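Local coordinates for protein transferrin (Manduca sexta, PDB 6WB6) that transports iron, binding a single ferric ion per molecule together with a carbonate anion, at residues P127-M132 against I342-G347; V136-N141 against L155-A160; F159-I164 against L185-E190. All blocks are in the same frame, centred on the assembly; numbering follows the deposited sequence.

How the interactions relate
Interactions 1 and 3 are mostly buried, while interaction 2 reaches from the interior to the surface at T157. All three lie in the first transferrin-like repeat and pack on one another around helices 121-131 and 147-158. Interaction 1 sets helix 121-131 against the loop 342-347 and surrounds an arginine whose charge is met by acids outside the contact. Interaction 2 holds the end of helix 147-158 to the loop before it, with aromatic and aliphatic carbon throughout. Interaction 3 shares F159 and A160 with it and continues into strand 161-163, where backbone hydrogen bonds and a disulfide take over. L131 packs on F137 and F159, and L155 on L185 and I164.

Interaction 1: P127-M132 against I342-G347; sequences PLTMLM and IERGHG
The guanidinium of R344 has L128 over one face. CD1 of L128 lies 3.8 Å above the plane, offset toward the rim on the NH1 side. T129 OG1 is at its edge, near the plane. The closest touch is further back along the chain, where T129 OG1 sits 3.2 Å from R344 CD. CD is a carbon, so this is packing. The hydroxyl's hydrogen bond is to K125 O in its own helix. R344 CG is anti to the backbone N (chi1 179°), and the chain bends at chi3 (69°), which turns NE off the line of the carbons before it. M132 covers the start of the same chain. Its SD is 4.0 Å from R344 CG and 3.6 Å from G345 O. NH1 and NH2 find their partners beyond the two segments: NH1 forms a salt bridge to E151, and NH2 one to D377 of the second transferrin-like repeat. The arginine ties its loop to both repeats, with T129 and M132 beside its stem and L128 over its head. Loop 342-347 follows helix 338-342 and leads toward strand 352-357. It runs past the end of helix 121-131, and helix 147-158 supplies E151 beside L128.

Interaction 2: V136-N141 against L155-A160; sequences VFPKMN and LSTFFA
F137 and F158 form an edge-to-face aromatic pair where the loop joining helices 121-131 and 147-158 in the first transferrin-like repeat meets the latter helix. The edge of F137 meets the F158 face, ring centroids 4.9 Å apart and planes at 57°. F137 CD1 lies over the centre of the F158 ring, 3.6 Å from F158 CG. V136 meets the rim of that ring, its CG1 3.8 Å from F158 CE1. P138 CD lies 3.7 Å from F158 CB, at the base of that side chain. L155 CD2 also stands at the edge of F137 near its plane, 4.2 Å from F137 CZ. F158 CG, anti to the backbone N (chi1 -174°), is set on the loop side. An alanine at F158 would probably leave the F137 edge and V136 CG1 without their partner and open a gap, though P138 would keep its CB contact. In the next shell, L128 and L131 of helix 121-131 touch F137, and A154 of helix 147-158 touches both F137 and P138. Backbone hydrogen bonding with G110 further places F158. At the exposed margin, P138 and T157 slide past each other in opposite directions, with P138 CG 3.7 Å from T157 CG2.

Interaction 3: F159-I164 against L185-E190; sequences FAKSCI and LCSMCE
M188 reaches over the strand residues K161 and S162. Its CB rests on the S162 carbonyl, 3.3 Å from S162 O. M188 CB also packs 3.8 Å from C163 CB. CG touches the same carbonyl and lies 3.8 Å from K161 CB. The chain then bends at chi2 (-53°), and SD comes to 3.9 Å from K161 CB, with K161 CD also near. A second bend at chi3 takes CE away from segment 159-164. The side chains of K161 and M188 cross at about a right angle. The M188 backbone faces the strand too: M188 N donates to S162 O at 2.9 Å, nearly straight at the hydrogen (163°), although the donor stands well above the carbonyl plane. Two residues beyond S162, I164 N donates to L185 O at 2.7 Å. This bond is more bent at the hydrogen, while the nitrogen lies almost in line with the carbonyl. L185 CD2 packs 4.1 Å from I164 CD1 and also lies against the side chain of S162, whose OG is hydrogen-bonded to S113 OG. The type I turn C186-C189 brings C189 beside the strand. There C163 SG and C189 SG are joined by a disulfide (2.0 Å, chi3 108°). Strand 161-163 pairs in parallel with strand 112-114, whereas segment 185-190 forms no regular helix or strand apart from its turn. A second disulfide, C186-C195, ties the same loop. If the two backbone bonds opened, the covalent bond would probably still hold C189 at C163.

Interaction 1: P127-M132 against I342-G347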
ATOM      1  N   PRO A 127      13.694   8.940  15.868  1.00 15.37           N
ATOM      2  CA  PRO A 127      14.383  10.240  15.847  1.00 15.25           C
ATOM      3  C   PRO A 127      13.451  11.390  15.508  1.00 23.76           C
ATOM      4  O   PRO A 127      13.523  12.457  16.126  1.00 20.47           O
ATOM      5  CB  PRO A 127      15.457  10.034  14.786  1.00 15.61           C
ATOM      6  CG  PRO A 127      15.824   8.630  14.912  1.00 19.92           C
ATOM      7  CD  PRO A 127      14.516   7.897  15.209  1.00 17.51           C
ATOM      8  N   LEU A 128      12.567  11.206  14.534  1.00 20.18           N
ATOM      9  CA  LEU A 128      11.652  12.286  14.210  1.00 18.96           C
ATOM     10  C   LEU A 128      10.734  12.577  15.382  1.00 20.66           C
ATOM     11  O   LEU A 128      10.484  13.746  15.692  1.00 20.36           O
ATOM     12  CB  LEU A 128      10.857  11.953  12.955  1.00 20.96           C
ATOM     13  CG  LEU A 128      11.557  12.213  11.629  1.00 17.96           C
ATOM     14  CD1 LEU A 128      10.844  11.529  10.474  1.00 22.77           C
ATOM     15  CD2 LEU A 128      11.643  13.682  11.339  1.00 22.84           C
ATOM     16  N   THR A 129      10.258  11.525  16.074  1.00 15.78           N
ATOM     17  CA  THR A 129       9.332  11.713  17.182  1.00 18.26           C
ATOM     18  C   THR A 129       9.961  12.532  18.294  1.00 18.84           C
ATOM     19  O   THR A 129       9.297  13.389  18.886  1.00 20.10           O
ATOM     20  CB  THR A 129       8.850  10.338  17.728  1.00 19.91           C
ATOM     21  OG1 THR A 129       8.105   9.646  16.722  1.00 15.11           O
ATOM     22  CG2 THR A 129       7.947  10.497  18.966  1.00 21.97           C
ATOM     23  N   MET A 130      11.232  12.271  18.607  1.00 19.55           N
ATOM     24  CA  MET A 130      11.884  12.916  19.748  1.00 20.90           C
ATOM     25  C   MET A 130      12.425  14.293  19.388  1.00 21.37           C
ATOM     26  O   MET A 130      12.230  15.252  20.134  1.00 22.24           O
ATOM     27  CB  MET A 130      13.029  12.033  20.278  1.00 21.10           C
ATOM     28  CG  MET A 130      12.562  10.644  20.770  1.00 19.85           C
ATOM     29  SD  MET A 130      11.059  10.849  21.781  1.00 23.46           S
ATOM     30  CE  MET A 130      10.480   9.164  21.941  1.00 23.92           C
ATOM     31  N   LEU A 131      13.134  14.400  18.266  1.00 22.54           N
ATOM     32  CA  LEU A 131      13.725  15.677  17.873  1.00 19.03           C
ATOM     33  C   LEU A 131      12.666  16.747  17.658  1.00 22.45           C
ATOM     34  O   LEU A 131      12.873  17.917  18.014  1.00 23.76           O
ATOM     35  CB  LEU A 131      14.535  15.510  16.597  1.00 17.28           C
ATOM     36  CG  LEU A 131      15.732  14.565  16.688  1.00 18.27           C
ATOM     37  CD1 LEU A 131      16.406  14.522  15.348  1.00 22.78           C
ATOM     38  CD2 LEU A 131      16.711  14.993  17.758  1.00 24.27           C
ATOM     39  N   MET A 132      11.532  16.373  17.061  1.00 20.20           N
ATOM     40  CA  MET A 132      10.498  17.351  16.767  1.00 22.46           C
ATOM     41  C   MET A 132       9.975  18.026  18.020  1.00 27.12           C
ATOM     42  O   MET A 132       9.297  19.051  17.917  1.00 26.46           O
ATOM     43  CB  MET A 132       9.334  16.689  16.028  1.00 27.14           C
ATOM     44  CG  MET A 132       8.485  15.749  16.885  1.00 21.70           C
ATOM     45  SD  MET A 132       7.053  15.186  15.970  1.00 22.88           S
ATOM     46  CE  MET A 132       6.132  16.721  16.016  1.00 23.33           C
ATOM     47  N   ILE A 342       3.892   6.088  17.530  1.00 16.54           N
ATOM     48  CA  ILE A 342       2.733   5.735  16.722  1.00 18.65           C
ATOM     49  C   ILE A 342       1.908   6.989  16.420  1.00 15.75           C
ATOM     50  O   ILE A 342       1.407   7.176  15.305  1.00 16.57           O
ATOM     51  CB  ILE A 342       1.900   4.648  17.434  1.00 24.61           C
ATOM     52  CG1 ILE A 342       2.553   3.255  17.300  1.00 17.32           C
ATOM     53  CG2 ILE A 342       0.512   4.617  16.860  1.00 22.81           C
ATOM     54  CD1 ILE A 342       2.064   2.212  18.346  1.00 20.78           C
ATOM     55  N   GLU A 343       1.762   7.865  17.398  1.00 15.25           N
ATOM     56  CA  GLU A 343       0.937   9.065  17.232  1.00 22.41           C
ATOM     57  C   GLU A 343       1.718  10.239  16.667  1.00 23.93           C
ATOM     58  O   GLU A 343       1.168  11.328  16.562  1.00 26.07           O
ATOM     59  CB  GLU A 343       0.296   9.453  18.562  1.00 22.35           C
ATOM     60  CG  GLU A 343      -0.758   8.438  19.013  1.00 21.60           C
ATOM     61  CD  GLU A 343      -1.406   8.799  20.352  1.00 29.05           C
ATOM     62  OE1 GLU A 343      -0.812   9.609  21.083  1.00 23.72           O
ATOM     63  OE2 GLU A 343      -2.506   8.289  20.662  1.00 27.96           O
ATOM     64  N   ARG A 344       2.970  10.030  16.257  1.00 18.84           N
ATOM     65  CA  ARG A 344       3.742  11.113  15.655  1.00 16.28           C
ATOM     66  C   ARG A 344       2.930  11.849  14.603  1.00 21.45           C
ATOM     67  O   ARG A 344       2.235  11.245  13.773  1.00 21.00           O
ATOM     68  CB  ARG A 344       5.021  10.595  15.013  1.00 22.09           C
ATOM     69  CG  ARG A 344       5.852  11.705  14.359  1.00 25.10           C
ATOM     70  CD  ARG A 344       7.210  11.173  14.032  1.00 23.86           C
ATOM     71  NE  ARG A 344       7.114  10.197  12.967  1.00 21.42           N
ATOM     72  CZ  ARG A 344       7.078  10.495  11.675  1.00 27.87           C
ATOM     73  NH1 ARG A 344       7.125  11.755  11.273  1.00 24.22           N
ATOM     74  NH2 ARG A 344       6.981   9.527  10.778  1.00 25.32           N
ATOM     75  N   GLY A 345       3.033  13.165  14.652  1.00 23.05           N
ATOM     76  CA  GLY A 345       2.455  14.022  13.643  1.00 21.42           C
ATOM     77  C   GLY A 345       3.472  15.043  13.160  1.00 31.56           C
ATOM     78  O   GLY A 345       4.696  14.844  13.252  1.00 22.56           O
ATOM     79  N   HIS A 346       2.968  16.157  12.653  1.00 24.26           N
ATOM     80  CA  HIS A 346       3.817  17.186  12.069  1.00 25.40           C
ATOM     81  C   HIS A 346       3.475  18.577  12.601  1.00 34.10           C
ATOM     82  O   HIS A 346       3.847  19.586  11.993  1.00 30.69           O
ATOM     83  CB  HIS A 346       3.711  17.120  10.547  1.00 30.66           C
ATOM     84  CG  HIS A 346       4.109  15.788   9.986  1.00 24.85           C
ATOM     85  ND1 HIS A 346       3.226  14.730   9.871  1.00 24.26           N
ATOM     86  CD2 HIS A 346       5.306  15.330   9.540  1.00 35.60           C
ATOM     87  CE1 HIS A 346       3.864  13.684   9.373  1.00 28.36           C
ATOM     88  NE2 HIS A 346       5.127  14.022   9.160  1.00 24.35           N
ATOM     89  N   GLY A 347       2.825  18.650  13.752  1.00 37.83           N
ATOM     90  CA  GLY A 347       2.393  19.924  14.277  1.00 33.65           C
ATOM     91  C   GLY A 347       1.029  20.319  13.752  1.00 36.38           C
ATOM     92  O   GLY A 347       0.659  20.018  12.617  1.00 26.41           O
TER

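Interaction 2: V136-N141 against L155-A160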
ATOM      1  N   VAL A 136      14.825  23.674  18.278  1.00 24.68           N
ATOM      2  CA  VAL A 136      15.843  23.846  17.255  1.00 25.59           C
ATOM      3  C   VAL A 136      15.475  23.079  15.985  1.00 28.43           C
ATOM      4  O   VAL A 136      15.913  23.443  14.881  1.00 28.57           O
ATOM      5  CB  VAL A 136      17.199  23.433  17.864  1.00 32.79           C
ATOM      6  CG1 VAL A 136      17.198  21.978  18.192  1.00 22.94           C
ATOM      7  CG2 VAL A 136      18.354  23.770  16.941  1.00 41.89           C
ATOM      8  N   PHE A 137      14.633  22.066  16.101  1.00 21.54           N
ATOM      9  CA  PHE A 137      14.283  21.214  14.961  1.00 18.13           C
ATOM     10  C   PHE A 137      13.289  21.926  14.046  1.00 20.92           C
ATOM     11  O   PHE A 137      12.305  22.485  14.528  1.00 21.57           O
ATOM     12  CB  PHE A 137      13.672  19.885  15.440  1.00 24.81           C
ATOM     13  CG  PHE A 137      13.679  18.823  14.391  1.00 16.07           C
ATOM     14  CD1 PHE A 137      14.865  18.138  14.086  1.00 15.74           C
ATOM     15  CD2 PHE A 137      12.528  18.526  13.690  1.00 22.85           C
ATOM     16  CE1 PHE A 137      14.890  17.184  13.095  1.00 21.06           C
ATOM     17  CE2 PHE A 137      12.535  17.566  12.694  1.00 17.42           C
ATOM     18  CZ  PHE A 137      13.729  16.889  12.393  1.00 18.81           C
ATOM     19  N   PRO A 138      13.489  21.883  12.725  1.00 26.40           N
ATOM     20  CA  PRO A 138      12.554  22.569  11.821  1.00 20.49           C
ATOM     21  C   PRO A 138      11.128  22.095  12.030  1.00 29.53           C
ATOM     22  O   PRO A 138      10.878  20.939  12.360  1.00 26.27           O
ATOM     23  CB  PRO A 138      13.051  22.197  10.421  1.00 18.51           C
ATOM     24  CG  PRO A 138      14.481  21.724  10.602  1.00 21.42           C
ATOM     25  CD  PRO A 138      14.587  21.211  12.001  1.00 22.82           C
ATOM     26  N   LYS A 139      10.191  23.015  11.829  1.00 27.99           N
ATOM     27  CA  LYS A 139       8.781  22.698  11.866  1.00 22.74           C
ATOM     28  C   LYS A 139       8.382  21.986  10.585  1.00 20.46           C
ATOM     29  O   LYS A 139       9.057  22.066   9.558  1.00 19.97           O
ATOM     30  CB  LYS A 139       7.937  23.969  12.039  1.00 27.28           C
ATOM     31  CG  LYS A 139       8.262  24.739  13.315  1.00 29.78           C
ATOM     32  CD  LYS A 139       8.025  23.839  14.515  1.00 24.85           C
ATOM     33  CE  LYS A 139       8.214  24.553  15.842  1.00 23.80           C
ATOM     34  NZ  LYS A 139       8.348  23.570  16.952  1.00 36.74           N
ATOM     35  N   MET A 140       7.268  21.264  10.665  1.00 18.40           N
ATOM     36  CA  MET A 140       6.879  20.353   9.602  1.00 19.51           C
ATOM     37  C   MET A 140       5.422  20.550   9.175  1.00 25.00           C
ATOM     38  O   MET A 140       4.825  19.639   8.599  1.00 22.97           O
ATOM     39  CB  MET A 140       7.137  18.916  10.057  1.00 22.90           C
ATOM     40  CG  MET A 140       8.644  18.547  10.067  1.00 18.10           C
ATOM     41  SD  MET A 140       8.900  16.867  10.682  1.00 20.40           S
ATOM     42  CE  MET A 140       8.708  17.130  12.420  1.00 19.00           C
ATOM     43  N   ASN A 141       4.859  21.735   9.396  1.00 24.94           N
ATOM     44  CA  ASN A 141       3.472  22.020   9.061  1.00 36.10           C
ATOM     45  C   ASN A 141       3.351  23.016   7.916  1.00 45.66           C
ATOM     46  O   ASN A 141       2.348  23.723   7.812  1.00 40.65           O
ATOM     47  CB  ASN A 141       2.721  22.526  10.292  1.00 38.35           C
ATOM     48  CG  ASN A 141       3.192  23.889  10.755  1.00 48.30           C
ATOM     49  OD1 ASN A 141       4.280  24.351  10.394  1.00 44.47           O
ATOM     50  ND2 ASN A 141       2.366  24.545  11.579  1.00 46.43           N
ATOM     51  N   LEU A 155      14.518  17.071   7.969  1.00 23.45           N
ATOM     52  CA  LEU A 155      15.785  16.384   8.168  1.00 18.19           C
ATOM     53  C   LEU A 155      16.907  17.038   7.355  1.00 18.14           C
ATOM     54  O   LEU A 155      17.990  17.299   7.889  1.00 20.21           O
ATOM     55  CB  LEU A 155      15.615  14.912   7.830  1.00 17.88           C
ATOM     56  CG  LEU A 155      14.762  14.200   8.898  1.00 22.84           C
ATOM     57  CD1 LEU A 155      14.138  12.946   8.325  1.00 25.11           C
ATOM     58  CD2 LEU A 155      15.598  13.885  10.187  1.00 15.47           C
ATOM     59  N   SER A 156      16.665  17.342   6.070  1.00 19.14           N
ATOM     60  CA  SER A 156      17.732  17.870   5.211  1.00 21.24           C
ATOM     61  C   SER A 156      18.149  19.283   5.588  1.00 28.09           C
ATOM     62  O   SER A 156      19.227  19.728   5.182  1.00 23.38           O
ATOM     63  CB  SER A 156      17.308  17.881   3.750  1.00 24.55           C
ATOM     64  OG  SER A 156      16.242  18.765   3.573  1.00 27.92           O
ATOM     65  N   THR A 157      17.310  19.989   6.335  1.00 20.95           N
ATOM     66  CA  THR A 157      17.614  21.302   6.887  1.00 25.20           C
ATOM     67  C   THR A 157      18.265  21.242   8.268  1.00 27.40           C
ATOM     68  O   THR A 157      18.958  22.187   8.653  1.00 36.79           O
ATOM     69  CB  THR A 157      16.308  22.109   6.965  1.00 25.26           C
ATOM     70  OG1 THR A 157      15.950  22.528   5.646  1.00 27.03           O
ATOM     71  CG2 THR A 157      16.420  23.308   7.889  1.00 38.97           C
ATOM     72  N   PHE A 158      18.057  20.171   9.027  1.00 21.21           N
ATOM     73  CA  PHE A 158      18.616  20.084  10.374  1.00 20.72           C
ATOM     74  C   PHE A 158      20.000  19.446  10.342  1.00 23.87           C
ATOM     75  O   PHE A 158      20.947  19.945  10.953  1.00 19.84           O
ATOM     76  CB  PHE A 158      17.667  19.277  11.263  1.00 20.45           C
ATOM     77  CG  PHE A 158      18.046  19.227  12.736  1.00 23.95           C
ATOM     78  CD1 PHE A 158      17.865  20.320  13.570  1.00 19.18           C
ATOM     79  CD2 PHE A 158      18.501  18.061  13.298  1.00 16.90           C
ATOM     80  CE1 PHE A 158      18.163  20.247  14.917  1.00 17.19           C
ATOM     81  CE2 PHE A 158      18.793  17.986  14.656  1.00 18.30           C
ATOM     82  CZ  PHE A 158      18.626  19.074  15.455  1.00 19.90           C
ATOM     83  N   PHE A 159      20.121  18.332   9.645  1.00 16.45           N
ATOM     84  CA  PHE A 159      21.401  17.683   9.469  1.00 21.10           C
ATOM     85  C   PHE A 159      22.094  18.278   8.251  1.00 21.95           C
ATOM     86  O   PHE A 159      21.448  18.743   7.309  1.00 22.23           O
ATOM     87  CB  PHE A 159      21.210  16.166   9.338  1.00 24.59           C
ATOM     88  CG  PHE A 159      20.584  15.524  10.576  1.00 21.65           C
ATOM     89  CD1 PHE A 159      21.205  15.627  11.814  1.00 16.98           C
ATOM     90  CD2 PHE A 159      19.398  14.830  10.498  1.00 17.00           C
ATOM     91  CE1 PHE A 159      20.643  15.049  12.959  1.00 22.19           C
ATOM     92  CE2 PHE A 159      18.833  14.247  11.629  1.00 22.41           C
ATOM     93  CZ  PHE A 159      19.465  14.348  12.860  1.00 22.34           C
ATOM     94  N   ALA A 160      23.419  18.345   8.328  1.00 18.82           N
ATOM     95  CA  ALA A 160      24.216  18.818   7.203  1.00 25.21           C
ATOM     96  C   ALA A 160      24.113  17.855   6.042  1.00 20.93           C
ATOM     97  O   ALA A 160      23.894  18.254   4.896  1.00 19.65           O
ATOM     98  CB  ALA A 160      25.683  18.961   7.627  1.00 25.66           C
TER

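Interaction 3: F159-I164 against L185-E190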
ATOM      1  N   PHE A 159      20.121  18.332   9.645  1.00 16.45           N
ATOM      2  CA  PHE A 159      21.401  17.683   9.469  1.00 21.10           C
ATOM      3  C   PHE A 159      22.094  18.278   8.251  1.00 21.95           C
ATOM      4  O   PHE A 159      21.448  18.743   7.309  1.00 22.23           O
ATOM      5  CB  PHE A 159      21.210  16.166   9.338  1.00 24.59           C
ATOM      6  CG  PHE A 159      20.584  15.524  10.576  1.00 21.65           C
ATOM      7  CD1 PHE A 159      21.205  15.627  11.814  1.00 16.98           C
ATOM      8  CD2 PHE A 159      19.398  14.830  10.498  1.00 17.00           C
ATOM      9  CE1 PHE A 159      20.643  15.049  12.959  1.00 22.19           C
ATOM     10  CE2 PHE A 159      18.833  14.247  11.629  1.00 22.41           C
ATOM     11  CZ  PHE A 159      19.465  14.348  12.860  1.00 22.34           C
ATOM     12  N   ALA A 160      23.419  18.345   8.328  1.00 18.82           N
ATOM     13  CA  ALA A 160      24.216  18.818   7.203  1.00 25.21           C
ATOM     14  C   ALA A 160      24.113  17.855   6.042  1.00 20.93           C
ATOM     15  O   ALA A 160      23.894  18.254   4.896  1.00 19.65           O
ATOM     16  CB  ALA A 160      25.683  18.961   7.627  1.00 25.66           C
ATOM     17  N   LYS A 161      24.313  16.580   6.325  1.00 22.63           N
ATOM     18  CA  LYS A 161      24.179  15.519   5.356  1.00 19.95           C
ATOM     19  C   LYS A 161      23.616  14.324   6.100  1.00 18.88           C
ATOM     20  O   LYS A 161      23.713  14.242   7.329  1.00 15.55           O
ATOM     21  CB  LYS A 161      25.525  15.152   4.713  1.00 24.77           C
ATOM     22  CG  LYS A 161      26.242  16.259   4.017  1.00 24.03           C
ATOM     23  CD  LYS A 161      27.480  15.712   3.284  1.00 23.82           C
ATOM     24  CE  LYS A 161      28.000  16.712   2.269  1.00 31.69           C
ATOM     25  NZ  LYS A 161      29.366  16.351   1.829  1.00 36.81           N
ATOM     26  N   SER A 162      23.018  13.404   5.359  1.00 13.88           N
ATOM     27  CA  SER A 162      22.532  12.183   5.983  1.00 19.01           C
ATOM     28  C   SER A 162      22.668  11.033   5.001  1.00 20.29           C
ATOM     29  O   SER A 162      23.083  11.210   3.850  1.00 15.75           O
ATOM     30  CB  SER A 162      21.094  12.336   6.449  1.00 16.55           C
ATOM     31  OG  SER A 162      20.883  13.588   7.098  1.00 25.28           O
ATOM     32  N   CYS A 163      22.359   9.831   5.487  1.00 12.37           N
ATOM     33  CA  CYS A 163      22.051   8.704   4.617  1.00 12.94           C
ATOM     34  C   CYS A 163      20.694   8.147   5.018  1.00 16.29           C
ATOM     35  O   CYS A 163      20.583   7.462   6.045  1.00 20.03           O
ATOM     36  CB  CYS A 163      23.111   7.594   4.692  1.00 15.96           C
ATOM     37  SG  CYS A 163      22.639   6.229   3.640  1.00 19.94           S
ATOM     38  N   ILE A 164      19.677   8.382   4.183  1.00 25.93           N
ATOM     39  CA  ILE A 164      18.338   7.882   4.486  1.00 15.05           C
ATOM     40  C   ILE A 164      17.752   7.243   3.238  1.00 21.27           C
ATOM     41  O   ILE A 164      16.975   7.873   2.505  1.00 21.29           O
ATOM     42  CB  ILE A 164      17.413   8.983   5.031  1.00 15.82           C
ATOM     43  CG1 ILE A 164      18.003   9.633   6.273  1.00 12.26           C
ATOM     44  CG2 ILE A 164      16.089   8.352   5.461  1.00 13.87           C
ATOM     45  CD1 ILE A 164      17.093  10.750   6.867  1.00 20.40           C
ATOM     46  N   LEU A 185      20.131  14.165   1.895  1.00 18.57           N
ATOM     47  CA  LEU A 185      19.722  13.030   2.710  1.00 18.38           C
ATOM     48  C   LEU A 185      20.342  11.717   2.246  1.00 17.77           C
ATOM     49  O   LEU A 185      20.174  10.695   2.926  1.00 17.38           O
ATOM     50  CB  LEU A 185      18.209  12.936   2.690  1.00 15.92           C
ATOM     51  CG  LEU A 185      17.519  14.126   3.364  1.00 24.81           C
ATOM     52  CD1 LEU A 185      16.041  14.021   3.205  1.00 25.23           C
ATOM     53  CD2 LEU A 185      17.842  14.223   4.827  1.00 17.58           C
ATOM     54  N   CYS A 186      21.030  11.734   1.105  1.00 16.94           N
ATOM     55  CA  CYS A 186      21.647  10.557   0.499  1.00 19.88           C
ATOM     56  C   CYS A 186      23.167  10.674   0.366  1.00 19.12           C
ATOM     57  O   CYS A 186      23.798   9.730  -0.120  1.00 18.39           O
ATOM     58  CB  CYS A 186      21.032  10.320  -0.888  1.00 23.30           C
ATOM     59  SG  CYS A 186      19.204  10.258  -0.917  1.00 25.88           S
ATOM     60  N   SER A 187      23.764  11.794   0.802  1.00 16.92           N
ATOM     61  CA  SER A 187      25.174  12.099   0.537  1.00 28.13           C
ATOM     62  C   SER A 187      26.124  11.275   1.386  1.00 15.11           C
ATOM     63  O   SER A 187      27.287  11.120   1.013  1.00 24.61           O
ATOM     64  CB  SER A 187      25.476  13.577   0.808  1.00 24.53           C
ATOM     65  OG  SER A 187      24.491  14.378   0.232  1.00 26.79           O
ATOM     66  N   MET A 188      25.661  10.778   2.528  1.00 22.60           N
ATOM     67  CA  MET A 188      26.437   9.892   3.371  1.00 20.54           C
ATOM     68  C   MET A 188      26.318   8.423   2.966  1.00 23.54           C
ATOM     69  O   MET A 188      27.032   7.580   3.529  1.00 20.36           O
ATOM     70  CB  MET A 188      25.995  10.056   4.820  1.00 18.98           C
ATOM     71  CG  MET A 188      26.204  11.449   5.401  1.00 20.48           C
ATOM     72  SD  MET A 188      27.900  12.075   5.215  1.00 20.49           S
ATOM     73  CE  MET A 188      28.775  11.010   6.343  1.00 26.58           C
ATOM     74  N   CYS A 189      25.470   8.097   1.998  1.00 19.72           N
ATOM     75  CA  CYS A 189      25.262   6.702   1.632  1.00 14.58           C
ATOM     76  C   CYS A 189      26.388   6.172   0.754  1.00 18.88           C
ATOM     77  O   CYS A 189      27.150   6.923   0.133  1.00 16.44           O
ATOM     78  CB  CYS A 189      23.956   6.529   0.875  1.00 20.56           C
ATOM     79  SG  CYS A 189      22.555   7.111   1.812  1.00 21.65           S
ATOM     80  N   GLU A 190      26.441   4.845   0.666  1.00 17.21           N
ATOM     81  CA  GLU A 190      27.448   4.217  -0.171  1.00 25.26           C
ATOM     82  C   GLU A 190      27.245   4.615  -1.616  1.00 27.47           C
ATOM     83  O   GLU A 190      28.213   4.871  -2.333  1.00 27.91           O
ATOM     84  CB  GLU A 190      27.410   2.696  -0.035  1.00 23.10           C
ATOM     85  CG  GLU A 190      28.414   2.015  -0.935  1.00 27.93           C
ATOM     86  CD  GLU A 190      28.234   0.515  -1.020  1.00 34.26           C
ATOM     87  OE1 GLU A 190      27.101  -0.003  -0.807  1.00 33.90           O
ATOM     88  OE2 GLU A 190      29.250  -0.146  -1.304  1.00 33.93           O
TER